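Local coordinates for protein putative agmatinase (Clostridium difficile, PDB 3LHL) that probably hydrolyses agmatine to putrescine and urea as a manganese-dependent enzyme of the arginase family, at residues 90-95 with 244-249; 118-123 with 197-202. One frame throughout, in Å; residues are numbered along the deposited sequence.

Contact 1: residues 90-95 with 244-249; sequences VPFMIG and CDIVEL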
loop_
_atom_site.group_PDB
_atom_site.type_symbol
_atom_site.label_atom_id
_atom_site.label_comp_id
_atom_site.label_asym_id
_atom_site.label_seq_id
_atom_site.Cartn_x
_atom_site.Cartn_y
_atom_site.Cartn_z
ATOM N N VAL A 90 -8.718 -0.267 -12.015
ATOM C CA VAL A 90 -8.092 -0.391 -10.716
ATOM C C VAL A 90 -6.959 0.605 -10.536
ATOM O O VAL A 90 -6.028 0.656 -11.339
ATOM C CB VAL A 90 -7.534 -1.821 -10.510
ATOM C CG1 VAL A 90 -6.828 -1.926 -9.159
ATOM C CG2 VAL A 90 -8.663 -2.828 -10.597
ATOM N N PRO A 91 -7.043 1.439 -9.491
ATOM C CA PRO A 91 -5.984 2.415 -9.247
ATOM C C PRO A 91 -4.875 1.749 -8.438
ATOM O O PRO A 91 -5.143 1.095 -7.430
ATOM C CB PRO A 91 -6.697 3.513 -8.458
ATOM C CG PRO A 91 -7.700 2.738 -7.653
ATOM C CD PRO A 91 -8.230 1.727 -8.662
ATOM N N PHE A 92 -3.640 1.888 -8.903
ATOM C CA PHE A 92 -2.493 1.332 -8.208
ATOM C C PHE A 92 -1.555 2.508 -7.956
ATOM O O PHE A 92 -0.854 2.968 -8.854
ATOM C CB PHE A 92 -1.813 0.264 -9.064
ATOM C CG PHE A 92 -0.809 -0.568 -8.317
ATOM C CD1 PHE A 92 -0.335 -1.753 -8.862
ATOM C CD2 PHE A 92 -0.325 -0.164 -7.077
ATOM C CE1 PHE A 92 0.607 -2.529 -8.187
ATOM C CE2 PHE A 92 0.621 -0.935 -6.390
ATOM C CZ PHE A 92 1.085 -2.118 -6.950
HETATM N N MSE A 93 -1.564 2.991 -6.720
HETATM C CA MSE A 93 -0.761 4.132 -6.320
HETATM C C MSE A 93 0.582 3.748 -5.691
HETATM O O MSE A 93 0.665 2.847 -4.849
HETATM C CB MSE A 93 -1.586 4.987 -5.351
HETATM C CG MSE A 93 -0.942 6.281 -4.887
HETATM SE SE MSE A 93 -2.208 7.378 -3.869
HETATM C CE MSE A 93 -2.594 6.121 -2.438
ATOM N N ILE A 94 1.633 4.431 -6.140
ATOM C CA ILE A 94 2.988 4.234 -5.637
ATOM C C ILE A 94 3.273 5.555 -4.956
ATOM O O ILE A 94 3.754 6.498 -5.583
ATOM C CB ILE A 94 4.017 4.082 -6.763
ATOM C CG1 ILE A 94 3.618 2.944 -7.705
ATOM C CG2 ILE A 94 5.393 3.849 -6.164
ATOM C CD1 ILE A 94 3.446 1.609 -7.028
ATOM N N GLY A 95 2.984 5.639 -3.671
ATOM C CA GLY A 95 3.191 6.908 -3.019
ATOM C C GLY A 95 4.433 7.096 -2.192
ATOM O O GLY A 95 5.395 6.320 -2.239
ATOM N N CYS A 244 -5.233 -0.473 -4.907
ATOM C CA CYS A 244 -3.993 -0.914 -4.283
ATOM C C CYS A 244 -2.927 0.176 -4.223
ATOM O O CYS A 244 -2.958 1.142 -4.993
ATOM C CB CYS A 244 -3.446 -2.126 -5.053
ATOM S SG CYS A 244 -1.903 -2.831 -4.411
ATOM N N ASP A 245 -1.988 0.018 -3.293
ATOM C CA ASP A 245 -0.883 0.955 -3.163
ATOM C C ASP A 245 0.260 0.394 -2.314
ATOM O O ASP A 245 0.063 -0.510 -1.499
ATOM C CB ASP A 245 -1.362 2.294 -2.570
ATOM C CG ASP A 245 -1.745 2.197 -1.090
ATOM O OD1 ASP A 245 -0.954 1.641 -0.291
ATOM O OD2 ASP A 245 -2.835 2.697 -0.724
ATOM N N ILE A 246 1.462 0.908 -2.550
ATOM C CA ILE A 246 2.639 0.530 -1.775
ATOM C C ILE A 246 3.191 1.888 -1.351
ATOM O O ILE A 246 3.218 2.826 -2.148
ATOM C CB ILE A 246 3.695 -0.246 -2.611
ATOM C CG1 ILE A 246 4.148 0.589 -3.812
ATOM C CG2 ILE A 246 3.121 -1.586 -3.061
ATOM C CD1 ILE A 246 5.218 -0.095 -4.663
ATOM N N VAL A 247 3.622 2.008 -0.104
ATOM C CA VAL A 247 4.095 3.299 0.366
ATOM C C VAL A 247 5.277 3.236 1.316
ATOM O O VAL A 247 5.691 2.166 1.742
ATOM C CB VAL A 247 2.941 4.051 1.094
ATOM C CG1 VAL A 247 1.767 4.278 0.141
ATOM C CG2 VAL A 247 2.476 3.235 2.296
ATOM N N GLU A 248 5.801 4.418 1.629
ATOM C CA GLU A 248 6.902 4.606 2.564
ATOM C C GLU A 248 8.315 4.243 2.099
ATOM O O GLU A 248 9.238 4.153 2.917
ATOM C CB GLU A 248 6.571 3.917 3.899
ATOM C CG GLU A 248 5.374 4.541 4.628
ATOM C CD GLU A 248 5.572 6.029 4.967
ATOM O OE1 GLU A 248 6.482 6.663 4.392
ATOM O OE2 GLU A 248 4.804 6.573 5.801
ATOM N N LEU A 249 8.488 4.021 0.800
ATOM C CA LEU A 249 9.826 3.761 0.285
ATOM C C LEU A 249 10.500 5.129 0.307
ATOM O O LEU A 249 10.013 6.073 -0.316
ATOM C CB LEU A 249 9.807 3.258 -1.161
ATOM C CG LEU A 249 11.175 3.436 -1.854
ATOM C CD1 LEU A 249 12.180 2.408 -1.313
ATOM C CD2 LEU A 249 11.030 3.283 -3.358
HETATM O O HOH W 1 6.616 3.498 -1.644
#

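Contact 2: residues 118-123 with 197-202; sequences IHFDAH and IYLTID. With MN (manganese (II) ion), chain C; MN (manganese (II) ion), chain B.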
loop_
_atom_site.group_PDB
_atom_site.type_symbol
_atom_site.label_atom_id
_atom_site.label_comp_id
_atom_site.label_asym_id
_atom_site.label_seq_id
_atom_site.Cartn_x
_atom_site.Cartn_y
_atom_site.Cartn_z
ATOM N N ILE A 118 -6.992 -4.589 3.530
ATOM C CA ILE A 118 -5.882 -5.446 3.923
ATOM C C ILE A 118 -4.712 -4.490 4.125
ATOM O O ILE A 118 -4.328 -3.754 3.211
ATOM C CB ILE A 118 -5.580 -6.512 2.844
ATOM C CG1 ILE A 118 -6.716 -7.548 2.835
ATOM C CG2 ILE A 118 -4.238 -7.195 3.127
ATOM C CD1 ILE A 118 -6.526 -8.705 1.858
ATOM N N HIS A 119 -4.164 -4.502 5.337
ATOM C CA HIS A 119 -3.091 -3.595 5.732
ATOM C C HIS A 119 -1.791 -4.264 6.207
ATOM O O HIS A 119 -1.781 -4.980 7.208
ATOM C CB HIS A 119 -3.665 -2.682 6.823
ATOM C CG HIS A 119 -2.672 -1.770 7.475
ATOM N ND1 HIS A 119 -1.901 -0.871 6.767
ATOM C CD2 HIS A 119 -2.384 -1.564 8.782
ATOM C CE1 HIS A 119 -1.185 -0.148 7.611
ATOM N NE2 HIS A 119 -1.460 -0.548 8.840
ATOM N N PHE A 120 -0.705 -4.031 5.477
ATOM C CA PHE A 120 0.611 -4.566 5.829
ATOM C C PHE A 120 1.429 -3.387 6.338
ATOM O O PHE A 120 1.514 -2.345 5.680
ATOM C CB PHE A 120 1.280 -5.208 4.609
ATOM C CG PHE A 120 0.748 -6.577 4.282
ATOM C CD1 PHE A 120 1.226 -7.701 4.951
ATOM C CD2 PHE A 120 -0.255 -6.739 3.331
ATOM C CE1 PHE A 120 0.711 -8.971 4.678
ATOM C CE2 PHE A 120 -0.780 -8.009 3.051
ATOM C CZ PHE A 120 -0.298 -9.123 3.723
ATOM N N ASP A 121 2.046 -3.552 7.500
ATOM C CA ASP A 121 2.778 -2.444 8.092
ATOM C C ASP A 121 3.566 -2.909 9.313
ATOM O O ASP A 121 3.268 -3.954 9.903
ATOM C CB ASP A 121 1.762 -1.385 8.545
ATOM C CG ASP A 121 2.306 0.037 8.488
ATOM O OD1 ASP A 121 3.382 0.307 9.070
ATOM O OD2 ASP A 121 1.633 0.884 7.858
ATOM N N ALA A 122 4.567 -2.121 9.693
ATOM C CA ALA A 122 5.358 -2.415 10.877
ATOM C C ALA A 122 4.664 -1.662 12.008
ATOM O O ALA A 122 4.793 -2.018 13.186
ATOM C CB ALA A 122 6.766 -1.907 10.704
ATOM N N HIS A 123 3.907 -0.632 11.627
ATOM C CA HIS A 123 3.183 0.210 12.577
ATOM C C HIS A 123 1.666 0.078 12.464
ATOM O O HIS A 123 1.130 -0.167 11.377
ATOM C CB HIS A 123 3.583 1.675 12.374
ATOM C CG HIS A 123 5.057 1.873 12.229
ATOM N ND1 HIS A 123 5.702 1.785 11.013
ATOM C CD2 HIS A 123 6.026 2.063 13.157
ATOM C CE1 HIS A 123 7.005 1.909 11.200
ATOM N NE2 HIS A 123 7.227 2.077 12.492
ATOM N N ILE A 197 -11.632 -5.811 -1.970
ATOM C CA ILE A 197 -10.547 -5.390 -1.106
ATOM C C ILE A 197 -9.730 -4.186 -1.570
ATOM O O ILE A 197 -9.507 -3.981 -2.767
ATOM C CB ILE A 197 -9.560 -6.593 -0.887
ATOM C CG1 ILE A 197 -10.118 -7.558 0.162
ATOM C CG2 ILE A 197 -8.177 -6.100 -0.478
ATOM C CD1 ILE A 197 -11.347 -8.337 -0.275
ATOM N N TYR A 198 -9.305 -3.378 -0.604
ATOM C CA TYR A 198 -8.414 -2.268 -0.897
ATOM C C TYR A 198 -7.137 -2.725 -0.203
ATOM O O TYR A 198 -7.115 -2.894 1.017
ATOM C CB TYR A 198 -8.856 -0.948 -0.279
ATOM C CG TYR A 198 -7.919 0.171 -0.690
ATOM C CD1 TYR A 198 -8.187 0.957 -1.808
ATOM C CD2 TYR A 198 -6.709 0.371 -0.022
ATOM C CE1 TYR A 198 -7.270 1.911 -2.258
ATOM C CE2 TYR A 198 -5.786 1.318 -0.463
ATOM C CZ TYR A 198 -6.071 2.085 -1.582
ATOM O OH TYR A 198 -5.147 3.006 -2.035
ATOM N N LEU A 199 -6.086 -2.948 -0.978
ATOM C CA LEU A 199 -4.821 -3.413 -0.423
ATOM C C LEU A 199 -3.811 -2.290 -0.261
ATOM O O LEU A 199 -3.375 -1.692 -1.241
ATOM C CB LEU A 199 -4.239 -4.500 -1.325
ATOM C CG LEU A 199 -2.833 -5.018 -1.023
ATOM C CD1 LEU A 199 -2.802 -5.716 0.327
ATOM C CD2 LEU A 199 -2.413 -5.975 -2.137
ATOM N N THR A 200 -3.446 -2.000 0.982
ATOM C CA THR A 200 -2.467 -0.960 1.263
ATOM C C THR A 200 -1.248 -1.590 1.926
ATOM O O THR A 200 -1.330 -2.155 3.020
ATOM C CB THR A 200 -3.045 0.152 2.183
ATOM O OG1 THR A 200 -2.016 1.113 2.467
ATOM C CG2 THR A 200 -3.577 -0.436 3.491
ATOM N N ILE A 201 -0.114 -1.488 1.249
ATOM C CA ILE A 201 1.127 -2.060 1.747
ATOM C C ILE A 201 2.182 -1.021 2.120
ATOM O O ILE A 201 2.748 -0.353 1.249
ATOM C CB ILE A 201 1.743 -3.021 0.697
ATOM C CG1 ILE A 201 0.869 -4.268 0.567
ATOM C CG2 ILE A 201 3.180 -3.393 1.087
ATOM C CD1 ILE A 201 1.363 -5.256 -0.471
ATOM N N ASP A 202 2.428 -0.874 3.419
ATOM C CA ASP A 202 3.471 0.028 3.889
ATOM C C ASP A 202 4.714 -0.858 3.791
ATOM O O ASP A 202 4.812 -1.867 4.491
ATOM C CB ASP A 202 3.239 0.425 5.344
ATOM C CG ASP A 202 4.304 1.363 5.859
ATOM O OD1 ASP A 202 5.488 1.140 5.542
ATOM O OD2 ASP A 202 3.964 2.315 6.585
HETATM MN MN MN C . 4.934 1.982 8.721
HETATM MN MN MN B . 2.094 2.986 7.577
#

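Contact 1: residues 90-95 with 244-249
P91 O takes the backbone N-H of C244 at 3.0 Å, the first of four main-chain bonds between two parallel strands. C244 O receives M93 N at 2.9 Å, M93 O receives I246 N, and I246 O receives G95 N, the longest of the four at 3.2 Å. Two of these acceptors have a CA-H close by: F92 CA approaches C244 O, and D245 CA approaches M93 O. Past the last direct bond one water continues the link, donating to G95 O and accepting from L249 N. The pair belongs to the parallel sheet at the core of the arginase alpha/beta fold, with 10-15 beyond 90-95 and 196-202 beyond 244-247. On the face that carries F92, C244 and I246, C244 SG sits over the F92 ring, offset toward its rim and 4.1 Å from its centroid. The CD1 methyls of I94 and I246 meet tightly at 3.4 Å, and helix 258-278 packs on F92 and I94. On the other face M93 and D245 run side by side. The selenomethionine chain of M93 bends at its last torsion (chi3 60°), and CE comes 3.8 Å from D245 OD2. That buried carboxylate is satisfied from outside the pair: OD2 hydrogen-bonds Y198 and T101, and OD1 hydrogen-bonds T200. E248, a manganese ligand in a structure of this protein, has OE2 hydrogen-bonded to the backbone N of H98.

Contact 2: residues 118-123 with 197-202
D202 OD2 bridges two manganese ions, at 2.2 Å from the ion of chain B and 2.4 Å from the ion of chain C. D121, just past the end of the neighbouring strand, faces it and spans the same two ions with separate oxygens. Its OD1 binds the chain C ion and its OD2 the chain B ion. D121 OD2 and D202 OD2 come within 3.0 Å, a close approach of two acceptors that the shared metal probably offsets. D121 OD1 also receives H123 N at 2.8 Å from above the carboxylate plane, which makes an Asx turn. The same short loop brings H123 ND1 onto the chain C ion. Before the metal ligands the strands run parallel, joined by bonds from I118 N to Y198 O, T200 N to I118 O, F120 N to T200 O and D202 N to F120 O. D202 CG lies anti to its backbone N (chi1 -180°), which extends the carboxylate toward the ions. On the face opposite H119 and T200, I118 CG2 presses on L199 CD1 at 3.5 Å. F120 CD2 lies against I201 CG1, and helix 229-235 covers this face. H119 ND1 has T200 CG2 near its ring plane and is buried without a polar partner. H98 and D125 complete the chain B site and D204 the chain C site, giving the binuclear manganese centre characteristic of the arginase family.

Of the four segments, 90-95 comes first along the chain and opens the loop of contact 1. Residues 118-123 follow, and 197-202 returns beside them to close contact 2 across 73 intervening residues. Only then does 244-249 pair with 90-95 and close contact 1, so contact 2 lies wholly within the larger loop. The contacts share one parallel sheet, where 240-247 and 196-202 are neighbours. V247 N probably bonds to I201 O at 2.9 Å there. The four strands thus stand in the order 90-95, 240-247, 196-202, 115-120. At their carboxyl ends E248 CG packs 3.3 Å from D202 OD2, bringing contact 1 to the manganese site of contact 2.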